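Local coordinates for RNA-dependent RNA Polymerase (Bombyx mori cytoplasmic polyhedrosis virus, PDB 6TZ0), which synthesises RNA on a viral RNA template, making plus strands in transcription and probably the complementary minus strands in genome replication, at residues I75-Y81 / T106-L112; K100-T106 / A238-D244; Y170-L174 / M231-L235. One frame throughout, in Å; residues are numbered along the deposited sequence.

How the contacts relate
All three contacts lie in the N-terminal region of the polymerase, on one side of the chain's centre. Contact 3 is fully buried. Contacts 1 and 2 are partly buried. They share T106: the long loop meets 238-244 just before T106 and 75-81 just after it, with T106 in both. Contacts 2 and 3 use consecutive helices, 242-248 and 224-237. I75 of contact 1 packs on both A238 and L174, which ties the three together. Contact 1 relies on a salt bridge and an aromatic pair. Contact 2 mixes a few hydrogen bonds with one tyrosine face. Contact 3 is mostly apolar, with one buried polar bond.

Contact 1. Residues I75-Y81 / T106-L112; sequences ITNPKEY and TFRAGSL
E80 and Y81 meet the type I beta turn R108-S111, which lies in the long loop between helix 73-76 and helix 121-134. The first and last residues of the turn hold the E80 carboxylate. R108 grips it side-on in a salt bridge, with two nitrogens. R108 NE bonds to the syn lone pair of E80 OE2 at 3.0 Å. R108 NH2 bonds to E80 OE1 at 2.8 Å, close to the guanidinium plane. S111 OG donates to the same E80 OE1 at 3.0 Å, from above the carboxylate plane. S111 OG also accepts a nearly straight bond from Y81 N at 2.6 Å. The backbones join just before this, where R108 N bonds to K79 O at 2.9 Å. P78 CB rests against the peptide between F107 and R108. The long K79 side chain runs past T106 O to a salt bridge with D85.

The Y81 ring turns inward with CG anti to its backbone nitrogen (chi1 172°). L112 CD1 sits 3.4 Å from the centroid of the Y81 ring, almost straight above its centre. The edge of Y81 points at the F107 face in a T-shaped pair, with planes 66° apart. From helix 121-134, L129 packs on Y81 and M133 on F107. Three donors on one carboxylate should hold E80 against rotation, and S111 OG, shared with Y81 N, ties the turn to the 75-81 backbone.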
loop_
_atom_site.group_PDB
_atom_site.type_symbol
_atom_site.label_atom_id
_atom_site.label_comp_id
_atom_site.label_asym_id
_atom_site.label_seq_id
_atom_site.Cartn_x
_atom_site.Cartn_y
_atom_site.Cartn_z
ATOM N N ILE A 75 -38.521 3.215 8.387
ATOM C CA ILE A 75 -38.162 2.637 7.099
ATOM C C ILE A 75 -39.305 2.758 6.102
ATOM O O ILE A 75 -39.101 3.150 4.951
ATOM C CB ILE A 75 -37.722 1.171 7.293
ATOM C CG1 ILE A 75 -36.513 1.105 8.226
ATOM C CG2 ILE A 75 -37.387 0.517 5.966
ATOM C CD1 ILE A 75 -35.303 1.827 7.697
ATOM N N THR A 76 -40.528 2.431 6.526
ATOM C CA THR A 76 -41.675 2.547 5.631
ATOM C C THR A 76 -42.104 3.999 5.465
ATOM O O THR A 76 -42.543 4.398 4.382
ATOM C CB THR A 76 -42.839 1.705 6.149
ATOM O OG1 THR A 76 -43.216 2.162 7.451
ATOM C CG2 THR A 76 -42.446 0.245 6.230
ATOM N N ASN A 77 -41.983 4.803 6.524
ATOM C CA ASN A 77 -42.315 6.226 6.501
ATOM C C ASN A 77 -41.046 7.001 6.825
ATOM O O ASN A 77 -40.810 7.357 7.990
ATOM C CB ASN A 77 -43.420 6.553 7.499
ATOM C CG ASN A 77 -44.720 5.874 7.162
ATOM O OD1 ASN A 77 -45.132 5.836 6.005
ATOM N ND2 ASN A 77 -45.369 5.313 8.173
ATOM N N PRO A 78 -40.205 7.277 5.830
ATOM C CA PRO A 78 -38.930 7.941 6.107
ATOM C C PRO A 78 -39.126 9.412 6.429
ATOM O O PRO A 78 -40.086 10.046 5.988
ATOM C CB PRO A 78 -38.152 7.768 4.799
ATOM C CG PRO A 78 -38.848 6.684 4.072
ATOM C CD PRO A 78 -40.282 6.832 4.433
ATOM N N LYS A 79 -38.192 9.955 7.203
ATOM C CA LYS A 79 -38.240 11.367 7.531
ATOM C C LYS A 79 -37.847 12.202 6.316
ATOM O O LYS A 79 -37.337 11.698 5.313
ATOM C CB LYS A 79 -37.300 11.699 8.686
ATOM C CG LYS A 79 -35.842 11.649 8.286
ATOM C CD LYS A 79 -34.935 12.107 9.398
ATOM C CE LYS A 79 -33.501 12.157 8.915
ATOM N NZ LYS A 79 -32.569 12.631 9.967
ATOM N N GLU A 80 -38.080 13.499 6.418
ATOM C CA GLU A 80 -37.632 14.380 5.358
ATOM C C GLU A 80 -36.169 14.734 5.588
ATOM O O GLU A 80 -35.638 14.578 6.690
ATOM C CB GLU A 80 -38.506 15.630 5.304
ATOM C CG GLU A 80 -39.977 15.300 5.132
ATOM C CD GLU A 80 -40.293 14.649 3.802
ATOM O OE1 GLU A 80 -39.707 15.057 2.785
ATOM O OE2 GLU A 80 -41.112 13.709 3.777
ATOM N N TYR A 81 -35.512 15.191 4.525
ATOM C CA TYR A 81 -34.087 15.494 4.591
ATOM C C TYR A 81 -33.812 16.674 5.512
ATOM O O TYR A 81 -34.412 17.743 5.373
ATOM C CB TYR A 81 -33.539 15.777 3.195
ATOM C CG TYR A 81 -32.122 16.284 3.210
ATOM C CD1 TYR A 81 -31.057 15.433 3.471
ATOM C CD2 TYR A 81 -31.851 17.626 2.970
ATOM C CE1 TYR A 81 -29.765 15.909 3.496
ATOM C CE2 TYR A 81 -30.575 18.104 3.000
ATOM C CZ TYR A 81 -29.538 17.248 3.258
ATOM O OH TYR A 81 -28.266 17.752 3.279
ATOM N N THR A 106 -30.764 7.845 6.853
ATOM C CA THR A 106 -32.004 7.389 6.235
ATOM C C THR A 106 -32.999 8.542 6.138
ATOM O O THR A 106 -33.320 9.179 7.147
ATOM C CB THR A 106 -32.590 6.234 7.038
ATOM O OG1 THR A 106 -31.628 5.178 7.110
ATOM C CG2 THR A 106 -33.836 5.705 6.372
ATOM N N PHE A 107 -33.481 8.809 4.925
ATOM C CA PHE A 107 -34.513 9.809 4.681
ATOM C C PHE A 107 -35.273 9.418 3.418
ATOM O O PHE A 107 -34.950 8.427 2.762
ATOM C CB PHE A 107 -33.918 11.225 4.599
ATOM C CG PHE A 107 -32.811 11.376 3.589
ATOM C CD1 PHE A 107 -33.080 11.725 2.283
ATOM C CD2 PHE A 107 -31.495 11.193 3.963
ATOM C CE1 PHE A 107 -32.064 11.864 1.368
ATOM C CE2 PHE A 107 -30.475 11.324 3.049
ATOM C CZ PHE A 107 -30.763 11.660 1.751
ATOM N N ARG A 108 -36.300 10.194 3.089
ATOM C CA ARG A 108 -37.101 9.931 1.900
ATOM C C ARG A 108 -36.350 10.386 0.655
ATOM O O ARG A 108 -35.772 11.471 0.629
ATOM C CB ARG A 108 -38.453 10.635 2.006
ATOM C CG ARG A 108 -39.398 10.356 0.852
ATOM C CD ARG A 108 -40.748 11.006 1.061
ATOM N NE ARG A 108 -40.655 12.459 1.119
ATOM C CZ ARG A 108 -40.678 13.257 0.057
ATOM N NH1 ARG A 108 -40.803 12.752 -1.160
ATOM N NH2 ARG A 108 -40.582 14.565 0.220
ATOM N N ALA A 109 -36.367 9.542 -0.382
ATOM C CA ALA A 109 -35.461 9.704 -1.518
ATOM C C ALA A 109 -35.776 10.939 -2.357
ATOM O O ALA A 109 -34.890 11.454 -3.048
ATOM C CB ALA A 109 -35.503 8.454 -2.394
ATOM N N GLY A 110 -37.009 11.423 -2.322
ATOM C CA GLY A 110 -37.352 12.645 -3.013
ATOM C C GLY A 110 -37.226 13.899 -2.185
ATOM O O GLY A 110 -37.484 14.993 -2.688
ATOM N N SER A 111 -36.827 13.776 -0.922
ATOM C CA SER A 111 -36.757 14.919 -0.026
ATOM C C SER A 111 -35.495 15.744 -0.217
ATOM O O SER A 111 -35.411 16.853 0.319
ATOM C CB SER A 111 -36.830 14.447 1.423
ATOM O OG SER A 111 -36.749 15.542 2.309
ATOM N N LEU A 112 -34.517 15.231 -0.954
ATOM C CA LEU A 112 -33.251 15.922 -1.160
ATOM C C LEU A 112 -33.366 16.772 -2.419
ATOM O O LEU A 112 -33.498 16.243 -3.526
ATOM C CB LEU A 112 -32.109 14.917 -1.263
ATOM C CG LEU A 112 -30.699 15.488 -1.371
ATOM C CD1 LEU A 112 -30.370 16.309 -0.150
ATOM C CD2 LEU A 112 -29.703 14.366 -1.538
#

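Contact 2. Residues K100-T106 / A238-D244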
loop_
_atom_site.group_PDB
_atom_site.type_symbol
_atom_site.label_atom_id
_atom_site.label_comp_id
_atom_site.label_asym_id
_atom_site.label_seq_id
_atom_site.Cartn_x
_atom_site.Cartn_y
_atom_site.Cartn_z
ATOM N N LYS A 100 -21.855 14.229 13.554
ATOM C CA LYS A 100 -22.335 12.947 14.056
ATOM C C LYS A 100 -22.275 11.857 12.995
ATOM O O LYS A 100 -21.915 10.714 13.296
ATOM C CB LYS A 100 -23.756 13.108 14.591
ATOM C CG LYS A 100 -24.339 11.850 15.198
ATOM C CD LYS A 100 -25.704 12.105 15.804
ATOM C CE LYS A 100 -25.575 12.923 17.076
ATOM N NZ LYS A 100 -24.845 12.174 18.133
ATOM N N TYR A 101 -22.606 12.182 11.754
ATOM C CA TYR A 101 -22.780 11.173 10.723
ATOM C C TYR A 101 -21.650 11.258 9.710
ATOM O O TYR A 101 -21.315 12.347 9.238
ATOM C CB TYR A 101 -24.130 11.343 10.029
ATOM C CG TYR A 101 -25.280 11.218 10.988
ATOM C CD1 TYR A 101 -25.676 9.978 11.463
ATOM C CD2 TYR A 101 -25.960 12.342 11.431
ATOM C CE1 TYR A 101 -26.719 9.860 12.348
ATOM C CE2 TYR A 101 -27.002 12.236 12.315
ATOM C CZ TYR A 101 -27.378 10.991 12.770
ATOM O OH TYR A 101 -28.422 10.865 13.652
ATOM N N ASP A 102 -21.070 10.107 9.385
ATOM C CA ASP A 102 -20.094 9.997 8.315
ATOM C C ASP A 102 -20.630 9.216 7.132
ATOM O O ASP A 102 -19.916 9.048 6.140
ATOM C CB ASP A 102 -18.814 9.328 8.822
ATOM C CG ASP A 102 -18.058 10.187 9.802
ATOM O OD1 ASP A 102 -18.176 11.423 9.719
ATOM O OD2 ASP A 102 -17.336 9.629 10.649
ATOM N N TYR A 103 -21.861 8.721 7.215
ATOM C CA TYR A 103 -22.412 7.842 6.203
ATOM C C TYR A 103 -23.823 8.304 5.869
ATOM O O TYR A 103 -24.282 9.349 6.337
ATOM C CB TYR A 103 -22.347 6.383 6.676
ATOM C CG TYR A 103 -20.930 5.841 6.743
ATOM C CD1 TYR A 103 -20.332 5.274 5.632
ATOM C CD2 TYR A 103 -20.182 5.934 7.906
ATOM C CE1 TYR A 103 -19.047 4.796 5.676
ATOM C CE2 TYR A 103 -18.886 5.467 7.961
ATOM C CZ TYR A 103 -18.325 4.899 6.840
ATOM O OH TYR A 103 -17.041 4.421 6.876
ATOM N N LEU A 104 -24.514 7.523 5.044
ATOM C CA LEU A 104 -25.811 7.913 4.503
ATOM C C LEU A 104 -26.889 7.770 5.571
ATOM O O LEU A 104 -27.198 6.656 6.007
ATOM C CB LEU A 104 -26.121 7.068 3.268
ATOM C CG LEU A 104 -27.247 7.366 2.272
ATOM C CD1 LEU A 104 -28.517 6.686 2.661
ATOM C CD2 LEU A 104 -27.498 8.857 2.185
ATOM N N VAL A 105 -27.446 8.898 5.997
ATOM C CA VAL A 105 -28.578 8.921 6.917
ATOM C C VAL A 105 -29.824 8.480 6.156
ATOM O O VAL A 105 -29.922 8.661 4.941
ATOM C CB VAL A 105 -28.715 10.339 7.515
ATOM C CG1 VAL A 105 -29.801 10.440 8.572
ATOM C CG2 VAL A 105 -27.406 10.773 8.105
ATOM N N THR A 106 -30.764 7.845 6.853
ATOM C CA THR A 106 -32.004 7.389 6.235
ATOM C C THR A 106 -32.999 8.542 6.138
ATOM O O THR A 106 -33.320 9.179 7.147
ATOM C CB THR A 106 -32.590 6.234 7.038
ATOM O OG1 THR A 106 -31.628 5.178 7.110
ATOM C CG2 THR A 106 -33.836 5.705 6.372
ATOM N N ALA A 238 -30.615 0.458 10.861
ATOM C CA ALA A 238 -30.957 1.416 9.817
ATOM C C ALA A 238 -32.023 2.417 10.231
ATOM O O ALA A 238 -32.388 3.262 9.410
ATOM C CB ALA A 238 -31.441 0.683 8.577
ATOM N N LYS A 239 -32.545 2.310 11.456
ATOM C CA LYS A 239 -33.561 3.242 11.951
ATOM C C LYS A 239 -33.090 4.699 11.934
ATOM O O LYS A 239 -33.879 5.605 11.651
ATOM C CB LYS A 239 -33.975 2.820 13.358
ATOM C CG LYS A 239 -35.125 3.578 13.948
ATOM C CD LYS A 239 -35.440 3.061 15.335
ATOM C CE LYS A 239 -36.095 1.699 15.255
ATOM N NZ LYS A 239 -36.539 1.215 16.586
ATOM N N ASP A 240 -31.816 4.951 12.229
ATOM C CA ASP A 240 -31.269 6.303 12.130
ATOM C C ASP A 240 -30.181 6.405 11.070
ATOM O O ASP A 240 -30.306 7.194 10.130
ATOM C CB ASP A 240 -30.725 6.741 13.496
ATOM C CG ASP A 240 -30.368 8.219 13.558
ATOM O OD1 ASP A 240 -30.600 8.970 12.590
ATOM O OD2 ASP A 240 -29.831 8.639 14.601
ATOM N N SER A 241 -29.110 5.635 11.201
ATOM C CA SER A 241 -28.022 5.641 10.234
ATOM C C SER A 241 -27.409 4.257 10.270
ATOM O O SER A 241 -26.913 3.831 11.314
ATOM C CB SER A 241 -26.985 6.707 10.560
ATOM O OG SER A 241 -25.929 6.682 9.619
ATOM N N TYR A 242 -27.451 3.565 9.135
ATOM C CA TYR A 242 -27.218 2.127 9.126
ATOM C C TYR A 242 -25.748 1.790 9.341
ATOM O O TYR A 242 -25.415 0.963 10.201
ATOM C CB TYR A 242 -27.756 1.561 7.815
ATOM C CG TYR A 242 -27.593 0.085 7.599
ATOM C CD1 TYR A 242 -28.142 -0.827 8.482
ATOM C CD2 TYR A 242 -26.996 -0.395 6.447
ATOM C CE1 TYR A 242 -28.022 -2.180 8.270
ATOM C CE2 TYR A 242 -26.879 -1.744 6.218
ATOM C CZ TYR A 242 -27.398 -2.631 7.131
ATOM O OH TYR A 242 -27.284 -3.979 6.910
ATOM N N ILE A 243 -24.855 2.462 8.615
ATOM C CA ILE A 243 -23.435 2.138 8.680
ATOM C C ILE A 243 -22.834 2.597 10.005
ATOM O O ILE A 243 -21.996 1.900 10.592
ATOM C CB ILE A 243 -22.709 2.756 7.476
ATOM C CG1 ILE A 243 -23.372 2.320 6.170
ATOM C CG2 ILE A 243 -21.275 2.343 7.456
ATOM C CD1 ILE A 243 -23.356 0.839 5.933
ATOM N N ASP A 244 -23.274 3.750 10.513
ATOM C CA ASP A 244 -22.763 4.263 11.782
ATOM C C ASP A 244 -23.154 3.366 12.945
ATOM O O ASP A 244 -22.329 3.079 13.823
ATOM C CB ASP A 244 -23.278 5.678 12.021
ATOM C CG ASP A 244 -22.647 6.685 11.099
ATOM O OD1 ASP A 244 -21.478 6.493 10.722
ATOM O OD2 ASP A 244 -23.320 7.670 10.750
#
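Y103 and I243 form the tightly packed end of this contact. I243 CG2 lies over the centre of the Y103 ring, 3.5 Å from its centroid, a CH-pi contact. With chi1 -54°, the I243 CG1 branch stands beside the backbone nitrogen, and CG2 is the branch that meets the ring. D244 OD1 comes to the edge of the same ring, beside CD2. The Y103 side chain is about 4 Å from that of R485, which binds UTP, although none is bound here. This end therefore probably lies beside the nucleotide site.

S241 holds the N-cap position of helix 242-248, yet its side chain makes no capping bond. Instead S241 OG donates to D244 OD2 at 3.0 Å, in the first turn of the helix. S241 CB packs on Y101 CE1 at 3.6 Å.

The side toward solvent is looser. Y101 and D240 are both partly exposed. K100 CG lies over one face of the Y101 ring and V105 CG2 over the other. Y101 OH bonds to D240 OD2 at 2.8 Å, on the syn side and 24° out of the carboxylate plane. Ring and carboxylate planes stand 74° apart.

T106 is buried, but its backbone is held only lightly. The bond from T106 N to D240 O is straight but weak, at 3.4 Å. T106 OG1 donates to A238 O at 3.1 Å.

Contact 3. Residues Y170-L174 / M231-L235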
loop_
_atom_site.group_PDB
_atom_site.type_symbol
_atom_site.label_atom_id
_atom_site.label_comp_id
_atom_site.label_asym_id
_atom_site.label_seq_id
_atom_site.Cartn_x
_atom_site.Cartn_y
_atom_site.Cartn_z
ATOM N N TYR A 170 -39.892 -10.590 4.009
ATOM C CA TYR A 170 -39.033 -9.406 4.089
ATOM C C TYR A 170 -38.860 -8.727 2.734
ATOM O O TYR A 170 -38.941 -7.496 2.646
ATOM C CB TYR A 170 -37.670 -9.755 4.688
ATOM C CG TYR A 170 -37.652 -9.748 6.196
ATOM C CD1 TYR A 170 -37.601 -8.548 6.893
ATOM C CD2 TYR A 170 -37.666 -10.927 6.924
ATOM C CE1 TYR A 170 -37.583 -8.522 8.267
ATOM C CE2 TYR A 170 -37.647 -10.911 8.301
ATOM C CZ TYR A 170 -37.603 -9.706 8.965
ATOM O OH TYR A 170 -37.584 -9.680 10.336
ATOM N N VAL A 171 -38.640 -9.510 1.669
ATOM C CA VAL A 171 -38.496 -8.949 0.323
ATOM C C VAL A 171 -39.780 -8.251 -0.116
ATOM O O VAL A 171 -39.742 -7.143 -0.669
ATOM C CB VAL A 171 -38.064 -10.047 -0.674
ATOM C CG1 VAL A 171 -38.174 -9.575 -2.109
ATOM C CG2 VAL A 171 -36.629 -10.449 -0.422
ATOM N N LYS A 172 -40.936 -8.844 0.192
ATOM C CA LYS A 172 -42.200 -8.240 -0.218
ATOM C C LYS A 172 -42.531 -7.004 0.615
ATOM O O LYS A 172 -43.024 -6.008 0.078
ATOM C CB LYS A 172 -43.325 -9.268 -0.136
ATOM C CG LYS A 172 -44.631 -8.783 -0.737
ATOM C CD LYS A 172 -45.746 -9.790 -0.567
ATOM C CE LYS A 172 -45.584 -10.959 -1.511
ATOM N NZ LYS A 172 -46.757 -11.872 -1.443
ATOM N N LEU A 173 -42.259 -7.031 1.919
ATOM C CA LEU A 173 -42.552 -5.867 2.741
ATOM C C LEU A 173 -41.563 -4.731 2.538
ATOM O O LEU A 173 -41.883 -3.591 2.883
ATOM C CB LEU A 173 -42.582 -6.247 4.215
ATOM C CG LEU A 173 -43.757 -7.052 4.746
ATOM C CD1 LEU A 173 -43.491 -7.438 6.185
ATOM C CD2 LEU A 173 -45.026 -6.239 4.632
ATOM N N LEU A 174 -40.376 -4.999 2.002
ATOM C CA LEU A 174 -39.425 -3.917 1.782
ATOM C C LEU A 174 -39.394 -3.400 0.351
ATOM O O LEU A 174 -39.059 -2.232 0.144
ATOM C CB LEU A 174 -38.011 -4.354 2.183
ATOM C CG LEU A 174 -37.724 -4.566 3.671
ATOM C CD1 LEU A 174 -36.358 -5.184 3.869
ATOM C CD2 LEU A 174 -37.828 -3.259 4.431
ATOM N N MET A 231 -32.408 -9.893 10.276
ATOM C CA MET A 231 -33.033 -8.815 9.511
ATOM C C MET A 231 -33.669 -7.763 10.416
ATOM O O MET A 231 -33.640 -6.567 10.091
ATOM C CB MET A 231 -34.067 -9.384 8.544
ATOM C CG MET A 231 -33.475 -10.171 7.397
ATOM S SD MET A 231 -32.346 -9.183 6.405
ATOM C CE MET A 231 -33.455 -7.978 5.696
ATOM N N ASN A 232 -34.228 -8.182 11.558
ATOM C CA ASN A 232 -34.757 -7.214 12.514
ATOM C C ASN A 232 -33.648 -6.345 13.086
ATOM O O ASN A 232 -33.828 -5.132 13.254
ATOM C CB ASN A 232 -35.490 -7.918 13.655
ATOM C CG ASN A 232 -36.753 -8.604 13.210
ATOM O OD1 ASN A 232 -37.436 -8.145 12.304
ATOM N ND2 ASN A 232 -37.098 -9.687 13.885
ATOM N N HIS A 233 -32.480 -6.939 13.358
ATOM C CA HIS A 233 -31.363 -6.150 13.867
ATOM C C HIS A 233 -30.813 -5.195 12.809
ATOM O O HIS A 233 -30.420 -4.069 13.135
ATOM C CB HIS A 233 -30.267 -7.074 14.398
ATOM C CG HIS A 233 -29.086 -6.348 14.964
ATOM N ND1 HIS A 233 -29.170 -5.560 16.093
ATOM C CD2 HIS A 233 -27.788 -6.318 14.581
ATOM C CE1 HIS A 233 -27.981 -5.054 16.363
ATOM N NE2 HIS A 233 -27.124 -5.504 15.464
ATOM N N PHE A 234 -30.784 -5.612 11.540
ATOM C CA PHE A 234 -30.280 -4.708 10.507
ATOM C C PHE A 234 -31.226 -3.532 10.283
ATOM O O PHE A 234 -30.774 -2.394 10.107
ATOM C CB PHE A 234 -30.036 -5.433 9.181
ATOM C CG PHE A 234 -28.866 -6.376 9.196
ATOM C CD1 PHE A 234 -27.595 -5.917 9.491
ATOM C CD2 PHE A 234 -29.009 -7.684 8.775
ATOM C CE1 PHE A 234 -26.511 -6.774 9.475
ATOM C CE2 PHE A 234 -27.927 -8.546 8.751
ATOM C CZ PHE A 234 -26.678 -8.086 9.096
ATOM N N LEU A 235 -32.541 -3.772 10.320
ATOM C CA LEU A 235 -33.482 -2.659 10.203
ATOM C C LEU A 235 -33.453 -1.752 11.433
ATOM O O LEU A 235 -33.629 -0.529 11.305
ATOM C CB LEU A 235 -34.882 -3.203 9.948
ATOM C CG LEU A 235 -34.975 -3.912 8.596
ATOM C CD1 LEU A 235 -36.293 -4.620 8.437
ATOM C CD2 LEU A 235 -34.749 -2.935 7.460
#
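N232 OD1 accepts two bonds, one from Y170 OH and one from T70 N. The Y170 OH to N232 OD1 distance is modelled at 2.5 Å, a value too uncertain at this resolution to speak for the strength of the bond. The hydroxyl does not approach along a lone pair: it stands above the carbonyl plane, 55° out of it. From the tyrosine side, N232 OD1 lies at the edge of the ring, near its plane. The other end of the amide is also held, since N232 ND2 bonds to T68 O and weakly to E310. Both ends of this buried amide are therefore satisfied, which should fix its rotation.

The rest of the contact is apolar. M231 CB sits over one face of the Y170 ring, 3.7 Å from its centroid and offset toward the rim. The Y170 and M231 side chains run antiparallel alongside each other. M231 SD lies above the ring at 5.4 Å from the Y170 centroid, a more distant Met-aromatic contact. The M231 chain bends at chi2 (-59°) and again at chi3, and M231 CE comes within 4.4 Å of L174 CD1. L235 CD1 meets the ring edge at Y170 CE1, 4.1 Å away. L235 CD2 touches L174 CD2 at 4.3 Å.

The segments run in roughly the same direction, 27° apart. Their axes approach no closer than 13.2 Å, so long side chains bridge the gap between helix 166-175 and helix 224-237. Helix 206-218 packs on the same group: C210 and V213 touch M231, and F206 touches L235. The end of strand 64-68 and the loop after it supply T68 and T70 beside N232, and L174 packs on I75 of helix 73-76.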